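Local coordinates for UPF0255 protein frsA (Vibrio vulnificus, PDB 4I4C) that probably hydrolyses carboxylic esters, as a member of the FrsA family within the alpha/beta-hydrolase clan, at residues A[123-128]-A[157-162]. Sequence-based numbering, arbitrary orientation.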
loop_
_atom_site.group_PDB
_atom_site.type_symbol
_atom_site.label_atom_id
_atom_site.label_comp_id
_atom_site.label_asym_id
_atom_site.label_seq_id
_atom_site.Cartn_x
_atom_site.Cartn_y
_atom_site.Cartn_z
ATOM N N GLU A 123 9.088 18.235 -5.776
ATOM C CA GLU A 123 8.355 17.258 -6.561
ATOM C C GLU A 123 9.270 16.226 -7.211
ATOM O O GLU A 123 8.864 15.082 -7.439
ATOM C CB GLU A 123 7.508 17.962 -7.614
ATOM C CG GLU A 123 6.319 18.702 -7.012
ATOM C CD GLU A 123 5.484 17.807 -6.106
ATOM O OE1 GLU A 123 5.167 16.671 -6.525
ATOM O OE2 GLU A 123 5.154 18.236 -4.976
ATOM N N ALA A 124 10.507 16.626 -7.500
ATOM C CA ALA A 124 11.425 15.709 -8.143
ATOM C C ALA A 124 11.848 14.675 -7.111
ATOM O O ALA A 124 12.062 13.506 -7.433
ATOM C CB ALA A 124 12.645 16.462 -8.705
ATOM N N LEU A 125 11.950 15.106 -5.861
ATOM C CA LEU A 125 12.378 14.193 -4.811
ATOM C C LEU A 125 11.258 13.206 -4.468
ATOM O O LEU A 125 11.536 12.036 -4.198
ATOM C CB LEU A 125 12.887 14.944 -3.570
ATOM C CG LEU A 125 14.272 15.602 -3.704
ATOM C CD1 LEU A 125 14.505 16.657 -2.625
ATOM C CD2 LEU A 125 15.374 14.555 -3.657
ATOM N N PHE A 126 10.008 13.680 -4.484
ATOM C CA PHE A 126 8.847 12.801 -4.301
ATOM C C PHE A 126 8.788 11.766 -5.425
ATOM O O PHE A 126 8.548 10.592 -5.172
ATOM C CB PHE A 126 7.539 13.603 -4.233
ATOM C CG PHE A 126 7.268 14.216 -2.879
ATOM C CD1 PHE A 126 7.341 13.442 -1.729
ATOM C CD2 PHE A 126 6.936 15.559 -2.762
ATOM C CE1 PHE A 126 7.100 14.000 -0.479
ATOM C CE2 PHE A 126 6.683 16.127 -1.517
ATOM C CZ PHE A 126 6.770 15.346 -0.376
ATOM N N SER A 127 9.027 12.199 -6.661
ATOM C CA SER A 127 9.155 11.261 -7.776
ATOM C C SER A 127 10.237 10.213 -7.527
ATOM O O SER A 127 10.075 9.035 -7.861
ATOM C CB SER A 127 9.484 12.003 -9.063
ATOM O OG SER A 127 8.392 12.789 -9.460
ATOM N N ALA A 128 11.347 10.655 -6.949
ATOM C CA ALA A 128 12.485 9.778 -6.685
ATOM C C ALA A 128 12.120 8.729 -5.640
ATOM O O ALA A 128 12.438 7.540 -5.794
ATOM C CB ALA A 128 13.669 10.590 -6.212
ATOM N N TYR A 157 11.825 10.907 0.594
ATOM C CA TYR A 157 10.548 11.487 1.008
ATOM C C TYR A 157 10.740 12.651 1.977
ATOM O O TYR A 157 10.081 13.685 1.858
ATOM C CB TYR A 157 9.666 10.424 1.673
ATOM C CG TYR A 157 8.177 10.721 1.622
ATOM C CD1 TYR A 157 7.422 10.397 0.495
ATOM C CD2 TYR A 157 7.525 11.308 2.701
ATOM C CE1 TYR A 157 6.069 10.650 0.443
ATOM C CE2 TYR A 157 6.155 11.572 2.657
ATOM C CZ TYR A 157 5.440 11.239 1.525
ATOM O OH TYR A 157 4.092 11.488 1.457
ATOM N N LEU A 158 11.615 12.470 2.957
ATOM C CA LEU A 158 11.833 13.520 3.949
ATOM C C LEU A 158 12.515 14.729 3.315
ATOM O O LEU A 158 12.165 15.872 3.614
ATOM C CB LEU A 158 12.603 12.985 5.160
ATOM C CG LEU A 158 11.960 11.769 5.842
ATOM C CD1 LEU A 158 12.820 11.254 6.989
ATOM C CD2 LEU A 158 10.553 12.082 6.339
ATOM N N GLU A 159 13.458 14.477 2.403
ATOM C CA GLU A 159 14.115 15.559 1.678
ATOM C C GLU A 159 13.131 16.331 0.783
ATOM O O GLU A 159 13.210 17.555 0.659
ATOM C CB GLU A 159 15.323 15.029 0.877
ATOM C CG GLU A 159 16.298 16.102 0.448
ATOM C CD GLU A 159 16.716 17.012 1.597
ATOM O OE1 GLU A 159 17.321 16.509 2.570
ATOM O OE2 GLU A 159 16.426 18.229 1.531
ATOM N N ALA A 160 12.193 15.620 0.171
ATOM C CA ALA A 160 11.107 16.272 -0.556
ATOM C C ALA A 160 10.232 17.081 0.407
ATOM O O ALA A 160 9.870 18.218 0.122
ATOM C CB ALA A 160 10.248 15.241 -1.269
ATOM N N ALA A 161 9.891 16.472 1.537
ATOM C CA ALA A 161 9.025 17.114 2.530
ATOM C C ALA A 161 9.632 18.420 3.022
ATOM O O ALA A 161 8.942 19.435 3.167
ATOM C CB ALA A 161 8.781 16.173 3.695
ATOM N N LYS A 162 10.937 18.377 3.271
ATOM C CA LYS A 162 11.694 19.520 3.767
ATOM C C LYS A 162 11.712 20.659 2.750
ATOM O O LYS A 162 11.783 21.833 3.116
ATOM C CB LYS A 162 13.123 19.082 4.097
ATOM C CG LYS A 162 13.906 20.064 4.940
ATOM C CD LYS A 162 13.190 20.369 6.249
ATOM C CE LYS A 162 14.023 21.299 7.107
ATOM N NZ LYS A 162 15.407 20.766 7.262
#
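Phe126 lays its ring over the methyl of Ala160 and turns its edge to Tyr157, a worked example of one aromatic ring packing across an antiparallel helix pair. From CB, which starts out alongside the neighbouring helix, the chain turns with CG anti to the carbonyl carbon (chi1 -81°). All six ring carbons of Phe126 then lie within 3.7 Å of Ala160 CB, Phe126 CD1 nearest and Phe126 CE2 also close to Ala160 C. Ala160 CB sits 3.3 Å from the Phe126 ring centroid and almost on the ring normal, a CH-pi contact. Phe126 CE1 stands over the centre of the Tyr157 ring, 3.6 Å above its plane, the two planes meeting at 69° in a T-shaped pair. At the tip, Phe126 CZ reaches 3.8 Å from Ala161 N.

Segments 123-128 and 157-162, on helices 121-136 and 144-163, run antiparallel (163°), their axes approaching to 7.8 Å. They lie in the helical portion of the chain, and strand 167-175, which edges the alpha/beta-hydrolase sheet, follows the second helix. Trp210 of helix 210-217 stacks on Phe126, while Tyr157 OH is hydrogen-bonded to His185 on strand 178-186, so both rings also join this helix pair to the alpha/beta portion.

The small Ala160 permits the close approach, with Leu125 CB 3.5 Å from Ala160 CB. Beyond, at the more exposed margin, Leu125 CD1 lies 3.6 Å from the aliphatic Glu159 CG and touches Glu159 O as well.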